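Local coordinates for possible sortase-like protein (Corynebacterium diphtheriae, PDB 5UUS) that probably acts as a membrane-anchored sortase, a cysteine-dependent enzyme of the family that attaches surface proteins to the bacterial cell wall, at residues A[26-34]-A[112-120]; A[54-62]-A[67-75]. All blocks are in the same frame, centred on the assembly; numbering follows the deposited sequence.

How the contacts relate
Both contacts reach the same mixed sheet of the sortase fold, yet they illustrate two ways of joining distant or neighbouring parts of one chain. In contact 1 a loop ahead of strand 40-45 lies on the turn between strands 109-114 and 117-123. Contact 2 pairs strand 54-59 with the short strand 71-72, and both its segments fall between the two partners of contact 1 in sequence. Strand 40-45 connects the two places, pairing with 54-59 and with 109-114. The contact centres are about 17 Å apart, and the nearest atoms, about 4 Å apart, do not touch. Contact 2 is thus internal strand pairing, whereas contact 1 lays the N-terminal segment against one hairpin of the sheet.

Contact 1 (A[26-34]-A[112-120])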
loop_
_atom_site.group_PDB
_atom_site.type_symbol
_atom_site.label_atom_id
_atom_site.label_comp_id
_atom_site.label_asym_id
_atom_site.label_seq_id
_atom_site.Cartn_x
_atom_site.Cartn_y
_atom_site.Cartn_z
ATOM N N ARG A 26 0.294 -1.546 -32.642
ATOM C CA ARG A 26 0.682 -0.334 -31.952
ATOM C C ARG A 26 0.715 -0.636 -30.458
ATOM O O ARG A 26 -0.311 -0.963 -29.856
ATOM C CB ARG A 26 -0.295 0.811 -32.261
ATOM C CG ARG A 26 0.231 2.207 -31.865
ATOM C CD ARG A 26 1.240 2.717 -32.909
ATOM N NE ARG A 26 2.176 3.701 -32.362
ATOM C CZ ARG A 26 3.328 4.042 -32.943
ATOM N NH1 ARG A 26 4.125 4.947 -32.381
ATOM N NH2 ARG A 26 3.687 3.471 -34.089
ATOM N N VAL A 27 1.892 -0.504 -29.868
ATOM C CA VAL A 27 2.112 -0.866 -28.475
ATOM C C VAL A 27 1.859 0.334 -27.556
ATOM O O VAL A 27 2.105 1.451 -27.936
ATOM C CB VAL A 27 3.569 -1.407 -28.317
ATOM C CG1 VAL A 27 3.919 -1.603 -26.885
ATOM C CG2 VAL A 27 3.715 -2.708 -29.136
ATOM N N ASN A 28 1.344 0.081 -26.358
ATOM C CA ASN A 28 0.990 1.117 -25.391
ATOM C C ASN A 28 1.016 0.463 -24.025
ATOM O O ASN A 28 0.870 -0.755 -23.909
ATOM C CB ASN A 28 -0.405 1.697 -25.671
ATOM C CG ASN A 28 -0.656 3.000 -24.955
ATOM O OD1 ASN A 28 -0.279 4.053 -25.452
ATOM N ND2 ASN A 28 -1.317 2.941 -23.772
ATOM N N PRO A 29 1.230 1.259 -22.987
ATOM C CA PRO A 29 1.021 0.713 -21.641
ATOM C C PRO A 29 -0.433 0.236 -21.488
ATOM O O PRO A 29 -1.352 1.042 -21.583
ATOM C CB PRO A 29 1.331 1.904 -20.727
ATOM C CG PRO A 29 2.313 2.721 -21.506
ATOM C CD PRO A 29 1.932 2.555 -22.979
ATOM N N ARG A 30 -0.622 -1.068 -21.280
ATOM C CA ARG A 30 -1.951 -1.704 -21.221
ATOM C C ARG A 30 -1.927 -2.804 -20.175
ATOM O O ARG A 30 -0.878 -3.380 -19.946
ATOM C CB ARG A 30 -2.325 -2.317 -22.560
ATOM C CG ARG A 30 -2.487 -1.303 -23.679
ATOM C CD ARG A 30 -2.674 -2.018 -25.034
ATOM N NE ARG A 30 -2.820 -1.003 -26.070
ATOM C CZ ARG A 30 -2.322 -1.093 -27.296
ATOM N NH1 ARG A 30 -1.667 -2.193 -27.683
ATOM N NH2 ARG A 30 -2.498 -0.070 -28.129
ATOM N N LYS A 31 -3.062 -3.118 -19.558
ATOM C CA LYS A 31 -3.055 -4.208 -18.589
ATOM C C LYS A 31 -4.421 -4.855 -18.556
ATOM O O LYS A 31 -5.405 -4.249 -18.972
ATOM C CB LYS A 31 -2.667 -3.690 -17.196
ATOM C CG LYS A 31 -3.773 -2.886 -16.541
ATOM C CD LYS A 31 -3.303 -2.313 -15.191
ATOM C CE LYS A 31 -4.349 -1.407 -14.607
ATOM N NZ LYS A 31 -3.786 -0.489 -13.533
ATOM N N LYS A 32 -4.489 -6.087 -18.071
ATOM C CA LYS A 32 -5.794 -6.714 -17.865
ATOM C C LYS A 32 -6.523 -6.026 -16.713
ATOM O O LYS A 32 -5.888 -5.529 -15.777
ATOM C CB LYS A 32 -5.638 -8.207 -17.569
ATOM C CG LYS A 32 -4.625 -8.884 -18.416
ATOM C CD LYS A 32 -4.525 -10.371 -18.071
ATOM C CE LYS A 32 -3.543 -11.057 -19.000
ATOM N NZ LYS A 32 -3.369 -12.498 -18.668
ATOM N N LEU A 33 -7.851 -5.998 -16.769
ATOM C CA LEU A 33 -8.642 -5.380 -15.708
ATOM C C LEU A 33 -8.510 -6.157 -14.389
ATOM O O LEU A 33 -8.342 -5.565 -13.324
ATOM C CB LEU A 33 -10.113 -5.293 -16.121
ATOM C CG LEU A 33 -11.124 -4.937 -15.031
ATOM C CD1 LEU A 33 -10.875 -3.552 -14.501
ATOM C CD2 LEU A 33 -12.551 -5.053 -15.572
ATOM N N THR A 34 -8.587 -7.480 -14.469
ATOM C CA THR A 34 -8.382 -8.319 -13.296
ATOM C C THR A 34 -7.070 -9.077 -13.435
ATOM O O THR A 34 -6.914 -9.902 -14.341
ATOM C CB THR A 34 -9.528 -9.315 -13.088
ATOM O OG1 THR A 34 -10.776 -8.603 -13.032
ATOM C CG2 THR A 34 -9.312 -10.111 -11.786
ATOM N N VAL A 112 3.994 2.544 -6.120
ATOM C CA VAL A 112 3.467 1.344 -6.762
ATOM C C VAL A 112 3.268 1.597 -8.253
ATOM O O VAL A 112 2.599 2.534 -8.674
ATOM C CB VAL A 112 2.150 0.887 -6.113
ATOM C CG1 VAL A 112 1.707 -0.462 -6.669
ATOM C CG2 VAL A 112 2.336 0.772 -4.600
ATOM N N GLU A 113 3.889 0.742 -9.040
ATOM C CA GLU A 113 3.808 0.816 -10.475
ATOM C C GLU A 113 2.953 -0.323 -11.011
ATOM O O GLU A 113 3.148 -1.489 -10.621
ATOM C CB GLU A 113 5.222 0.736 -11.038
ATOM C CG GLU A 113 5.343 0.798 -12.497
ATOM C CD GLU A 113 6.744 0.388 -12.952
ATOM O OE1 GLU A 113 7.588 -0.044 -12.105
ATOM O OE2 GLU A 113 6.986 0.494 -14.163
ATOM N N THR A 114 2.010 -0.011 -11.900
ATOM C CA THR A 114 1.397 -1.074 -12.683
ATOM C C THR A 114 1.821 -0.938 -14.151
ATOM O O THR A 114 2.584 -0.041 -14.509
ATOM C CB THR A 114 -0.139 -1.060 -12.573
ATOM O OG1 THR A 114 -0.660 0.016 -13.350
ATOM C CG2 THR A 114 -0.575 -0.929 -11.115
ATOM N N ARG A 115 1.315 -1.807 -15.011
ATOM C CA ARG A 115 1.621 -1.658 -16.441
ATOM C C ARG A 115 1.088 -0.343 -17.079
ATOM O O ARG A 115 1.580 0.085 -18.114
ATOM C CB ARG A 115 1.105 -2.872 -17.193
ATOM C CG ARG A 115 1.863 -4.163 -16.811
ATOM C CD ARG A 115 1.227 -5.342 -17.520
ATOM N NE ARG A 115 1.813 -6.651 -17.238
ATOM C CZ ARG A 115 3.000 -7.088 -17.674
ATOM N NH1 ARG A 115 3.805 -6.305 -18.394
ATOM N NH2 ARG A 115 3.397 -8.321 -17.362
ATOM N N THR A 116 0.126 0.314 -16.435
ATOM C CA THR A 116 -0.440 1.529 -16.984
ATOM C C THR A 116 -0.295 2.762 -16.096
ATOM O O THR A 116 -0.693 3.848 -16.510
ATOM C CB THR A 116 -1.953 1.354 -17.273
ATOM O OG1 THR A 116 -2.613 0.995 -16.059
ATOM C CG2 THR A 116 -2.208 0.262 -18.296
ATOM N N SER A 117 0.265 2.639 -14.887
ATOM C CA SER A 117 0.145 3.759 -13.962
ATOM C C SER A 117 1.235 3.811 -12.888
ATOM O O SER A 117 1.934 2.829 -12.644
ATOM C CB SER A 117 -1.216 3.712 -13.265
ATOM O OG SER A 117 -1.248 2.633 -12.331
ATOM N N TRP A 118 1.350 4.978 -12.254
ATOM C CA TRP A 118 2.181 5.164 -11.062
ATOM C C TRP A 118 1.263 5.653 -9.949
ATOM O O TRP A 118 0.410 6.509 -10.200
ATOM C CB TRP A 118 3.308 6.189 -11.303
ATOM C CG TRP A 118 4.415 5.721 -12.183
ATOM C CD1 TRP A 118 4.573 5.975 -13.540
ATOM C CD2 TRP A 118 5.549 4.929 -11.790
ATOM N NE1 TRP A 118 5.726 5.379 -13.992
ATOM C CE2 TRP A 118 6.344 4.728 -12.947
ATOM C CE3 TRP A 118 5.967 4.364 -10.573
ATOM C CZ2 TRP A 118 7.538 3.996 -12.921
ATOM C CZ3 TRP A 118 7.160 3.641 -10.540
ATOM C CH2 TRP A 118 7.932 3.466 -11.709
ATOM N N SER A 119 1.425 5.094 -8.739
ATOM C CA SER A 119 0.706 5.538 -7.548
ATOM C C SER A 119 1.732 5.847 -6.459
ATOM O O SER A 119 2.737 5.147 -6.332
ATOM C CB SER A 119 -0.273 4.467 -7.038
ATOM O OG SER A 119 -1.174 4.066 -8.038
ATOM N N VAL A 120 1.480 6.901 -5.693
ATOM C CA VAL A 120 2.288 7.174 -4.521
ATOM C C VAL A 120 1.372 7.132 -3.329
ATOM O O VAL A 120 0.393 7.884 -3.277
ATOM C CB VAL A 120 2.973 8.546 -4.590
ATOM C CG1 VAL A 120 3.729 8.837 -3.280
ATOM C CG2 VAL A 120 3.900 8.597 -5.805
#
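Lys-31 and Thr-116 meet because both first torsions set the leading atom between backbone N and carbonyl carbon: CG of Lys-31 (chi1 73°) and OG1 of Thr-116 (chi1 58°). Beyond CG the lysine is extended, running across the threonine at about a right angle. Its ammonium end reaches two hydroxyls, with NZ 3.2 Å from Thr-114 OG1 in a hydrogen bond and equally far from Thr-116 OG1 in a weak one. Thr-114 OG1 is a busy atom: it also accepts from the backbone N of Thr-116, forming an ST turn, and is hydrogen-bonded to Ser-117 OG at 2.9 Å, where either hydroxyl could be the donor. Thus the firmer of the two lysine bonds goes to a hydroxyl that the turn also holds. The rest is close packing, much of it carbon against backbone carbonyl oxygens. CG2 of Thr-116 lies 3.5 Å from both Arg-30 CA and Pro-29 O, and CB of Lys-31 lies 3.9 Å from Arg-115 CB. Pro-29 sets CB against the carbonyl O of Arg-115. An extended N-terminal segment here lies over the turn of a beta hairpin, strands 109-114 and 117-123 of the sortase beta-barrel, away from the predicted active site.

Contact 2 (A[54-62]-A[67-75]); sequences QFAIVEGTT and EAGPGHYND
Strand 54-59 and the short strand 71-72 run parallel, with Val-58 opposite Gly-71 and Glu-59 opposite His-72. Val-58 uses both its backbone N-H and its C=O: its N donates to Pro-70 O almost straight (171°), and its O accepts from His-72 N at 2.7 Å. Gly-60 N then donates to His-72 O, carrying the pairing one residue past the end of strand 54-59. Gly-71, with no side chain, lets its CA approach Gly-60 O to 3.2 Å in a C-H...O contact. At the other end, Pro-70 CD packs 3.6 Å from Phe-55 CB.

The polar centre is the pair Glu-59 and His-72. Both side chains leave with CG anti to the backbone N (chi1 175° and 176°) and lie side by side, and a bend at chi2 of the glutamate brings its carboxylate to the imidazole edge. His-72 ND1 donates to Glu-59 OE1 at 2.7 Å, on the syn side and near the ring plane. Asn-74 ND2 adds a weak bond to OE2, its amide nearly perpendicular to the carboxylate, and a water joins OE2 to Asn-74 O. Thr-61 places CG2 over one face of the Tyr-73 ring, 3.9 Å from its centroid, in a CH-pi contact; the phenol OH is bonded to Thr-193.

His-72 NE2 is itself hydrogen-bonded to the carbonyl O of Gln-77. With an acceptor at each ring nitrogen, the buried imidazole is probably doubly protonated, and the two bonds fix the ring's orientation. This histidine is distinct from His-90, the predicted active-site residue, which lies near the Gly-69 end of the contact. The His-carboxylate pair, with Asn-74 and a water on OE2, gives buried polar groups partners where strand 71-72 joins strand 54-59 in the sortase beta-barrel.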
loop_
_atom_site.group_PDB
_atom_site.type_symbol
_atom_site.label_atom_id
_atom_site.label_comp_id
_atom_site.label_asym_id
_atom_site.label_seq_id
_atom_site.Cartn_x
_atom_site.Cartn_y
_atom_site.Cartn_z
ATOM N N GLN A 54 12.959 -3.091 -4.230
ATOM C CA GLN A 54 11.813 -3.164 -5.128
ATOM C C GLN A 54 11.372 -4.610 -5.217
ATOM O O GLN A 54 12.189 -5.535 -5.242
ATOM C CB GLN A 54 12.143 -2.605 -6.518
ATOM C CG GLN A 54 13.209 -3.358 -7.251
ATOM C CD GLN A 54 13.513 -2.729 -8.584
ATOM O OE1 GLN A 54 14.165 -1.686 -8.655
ATOM N NE2 GLN A 54 13.020 -3.343 -9.654
ATOM N N PHE A 55 10.071 -4.801 -5.214
ATOM C CA PHE A 55 9.517 -6.132 -5.263
ATOM C C PHE A 55 8.371 -6.161 -6.251
ATOM O O PHE A 55 7.579 -5.233 -6.286
ATOM C CB PHE A 55 9.023 -6.539 -3.894
ATOM C CG PHE A 55 10.130 -6.946 -2.957
ATOM C CD1 PHE A 55 10.546 -8.266 -2.903
ATOM C CD2 PHE A 55 10.752 -6.000 -2.149
ATOM C CE1 PHE A 55 11.570 -8.653 -2.038
ATOM C CE2 PHE A 55 11.787 -6.372 -1.286
ATOM C CZ PHE A 55 12.188 -7.694 -1.236
ATOM N N ALA A 56 8.287 -7.232 -7.023
ATOM C CA ALA A 56 7.103 -7.509 -7.805
ATOM C C ALA A 56 5.963 -7.890 -6.865
ATOM O O ALA A 56 6.165 -8.530 -5.814
ATOM C CB ALA A 56 7.374 -8.626 -8.820
ATOM N N ILE A 57 4.760 -7.480 -7.226
ATOM C CA ILE A 57 3.599 -7.891 -6.479
ATOM C C ILE A 57 2.816 -8.880 -7.294
ATOM O O ILE A 57 2.539 -8.632 -8.457
ATOM C CB ILE A 57 2.734 -6.697 -6.104
ATOM C CG1 ILE A 57 3.556 -5.721 -5.250
ATOM C CG2 ILE A 57 1.485 -7.155 -5.371
ATOM C CD1 ILE A 57 2.887 -4.356 -5.078
ATOM N N VAL A 58 2.467 -10.000 -6.676
ATOM C CA VAL A 58 1.738 -11.080 -7.337
ATOM C C VAL A 58 0.253 -11.063 -6.925
ATOM O O VAL A 58 -0.085 -10.598 -5.832
ATOM C CB VAL A 58 2.427 -12.431 -6.972
ATOM C CG1 VAL A 58 1.469 -13.593 -6.962
ATOM C CG2 VAL A 58 3.640 -12.679 -7.877
ATOM N N GLU A 59 -0.636 -11.564 -7.777
ATOM C CA GLU A 59 -2.058 -11.653 -7.431
ATOM C C GLU A 59 -2.362 -12.912 -6.639
ATOM O O GLU A 59 -2.198 -14.018 -7.151
ATOM C CB GLU A 59 -2.926 -11.622 -8.705
ATOM C CG GLU A 59 -4.418 -11.824 -8.449
ATOM C CD GLU A 59 -5.085 -10.610 -7.782
ATOM O OE1 GLU A 59 -4.384 -9.613 -7.470
ATOM O OE2 GLU A 59 -6.316 -10.652 -7.569
ATOM N N GLY A 60 -2.807 -12.752 -5.394
ATOM C CA GLY A 60 -3.035 -13.883 -4.518
ATOM C C GLY A 60 -2.123 -13.890 -3.284
ATOM O O GLY A 60 -1.010 -13.350 -3.304
ATOM N N THR A 61 -2.586 -14.510 -2.207
ATOM C CA THR A 61 -1.794 -14.536 -0.974
ATOM C C THR A 61 -1.538 -15.948 -0.467
ATOM O O THR A 61 -1.340 -16.149 0.733
ATOM C CB THR A 61 -2.470 -13.722 0.160
ATOM O OG1 THR A 61 -3.837 -14.104 0.284
ATOM C CG2 THR A 61 -2.424 -12.258 -0.127
ATOM N N THR A 62 -1.538 -16.928 -1.363
ATOM C CA THR A 62 -1.179 -18.285 -0.976
ATOM C C THR A 62 0.309 -18.333 -0.653
ATOM O O THR A 62 1.065 -17.411 -0.980
ATOM C CB THR A 62 -1.481 -19.314 -2.079
ATOM O OG1 THR A 62 -0.507 -19.180 -3.123
ATOM C CG2 THR A 62 -2.883 -19.115 -2.637
ATOM N N GLU A 67 6.055 -16.338 -2.108
ATOM C CA GLU A 67 7.381 -16.933 -2.131
ATOM C C GLU A 67 8.451 -15.976 -2.645
ATOM O O GLU A 67 9.552 -15.934 -2.110
ATOM C CB GLU A 67 7.374 -18.208 -2.981
ATOM C CG GLU A 67 8.650 -19.038 -2.881
ATOM C CD GLU A 67 8.865 -19.627 -1.494
ATOM O OE1 GLU A 67 7.883 -19.717 -0.722
ATOM O OE2 GLU A 67 10.015 -20.003 -1.176
ATOM N N ALA A 68 8.136 -15.197 -3.667
ATOM C CA ALA A 68 9.134 -14.310 -4.257
ATOM C C ALA A 68 8.911 -12.832 -3.927
ATOM O O ALA A 68 9.632 -11.963 -4.434
ATOM C CB ALA A 68 9.159 -14.500 -5.763
ATOM N N GLY A 69 7.909 -12.538 -3.099
ATOM C CA GLY A 69 7.587 -11.152 -2.763
ATOM C C GLY A 69 6.149 -10.982 -2.299
ATOM O O GLY A 69 5.450 -11.970 -2.047
ATOM N N PRO A 70 5.689 -9.730 -2.177
ATOM C CA PRO A 70 4.325 -9.529 -1.670
ATOM C C PRO A 70 3.259 -10.089 -2.614
ATOM O O PRO A 70 3.478 -10.161 -3.834
ATOM C CB PRO A 70 4.211 -8.010 -1.559
ATOM C CG PRO A 70 5.619 -7.518 -1.536
ATOM C CD PRO A 70 6.411 -8.459 -2.348
ATOM N N GLY A 71 2.121 -10.490 -2.049
ATOM C CA GLY A 71 0.963 -10.883 -2.840
ATOM C C GLY A 71 -0.225 -9.988 -2.513
ATOM O O GLY A 71 -0.384 -9.565 -1.367
ATOM N N HIS A 72 -1.060 -9.711 -3.513
ATOM C CA HIS A 72 -2.291 -8.929 -3.349
ATOM C C HIS A 72 -3.429 -9.801 -2.814
ATOM O O HIS A 72 -3.684 -10.865 -3.356
ATOM C CB HIS A 72 -2.681 -8.294 -4.697
ATOM C CG HIS A 72 -3.981 -7.546 -4.687
ATOM N ND1 HIS A 72 -5.029 -7.870 -5.528
ATOM C CD2 HIS A 72 -4.395 -6.471 -3.966
ATOM C CE1 HIS A 72 -6.037 -7.034 -5.318
ATOM N NE2 HIS A 72 -5.680 -6.178 -4.373
ATOM N N TYR A 73 -4.096 -9.376 -1.727
ATOM C CA TYR A 73 -5.336 -10.017 -1.303
ATOM C C TYR A 73 -6.409 -9.863 -2.408
ATOM O O TYR A 73 -6.853 -8.759 -2.704
ATOM C CB TYR A 73 -5.855 -9.417 0.008
ATOM C CG TYR A 73 -5.008 -9.706 1.255
ATOM C CD1 TYR A 73 -5.258 -10.823 2.045
ATOM C CD2 TYR A 73 -4.021 -8.836 1.650
ATOM C CE1 TYR A 73 -4.509 -11.072 3.209
ATOM C CE2 TYR A 73 -3.245 -9.076 2.809
ATOM C CZ TYR A 73 -3.510 -10.193 3.582
ATOM O OH TYR A 73 -2.757 -10.416 4.724
ATOM N N ASN A 74 -6.846 -10.980 -2.966
ATOM C CA ASN A 74 -7.724 -11.008 -4.139
ATOM C C ASN A 74 -8.976 -10.137 -4.118
ATOM O O ASN A 74 -9.362 -9.538 -5.128
ATOM C CB ASN A 74 -8.169 -12.444 -4.379
ATOM C CG ASN A 74 -7.024 -13.344 -4.691
ATOM O OD1 ASN A 74 -6.516 -14.044 -3.816
ATOM N ND2 ASN A 74 -6.582 -13.322 -5.942
ATOM N N ASP A 75 -9.659 -10.084 -2.991
ATOM C CA ASP A 75 -10.917 -9.339 -3.009
ATOM C C ASP A 75 -10.754 -7.860 -2.623
ATOM O O ASP A 75 -11.733 -7.187 -2.381
ATOM C CB ASP A 75 -11.936 -10.029 -2.100
ATOM C CG ASP A 75 -12.276 -11.440 -2.579
ATOM O OD1 ASP A 75 -12.409 -11.628 -3.815
ATOM O OD2 ASP A 75 -12.394 -12.357 -1.730
HETATM O O HOH W 1 -7.962 -8.747 -7.254
HETATM O O HOH W 2 -5.088 -16.137 -2.471
HETATM O O HOH W 3 -5.901 -13.480 -1.121
#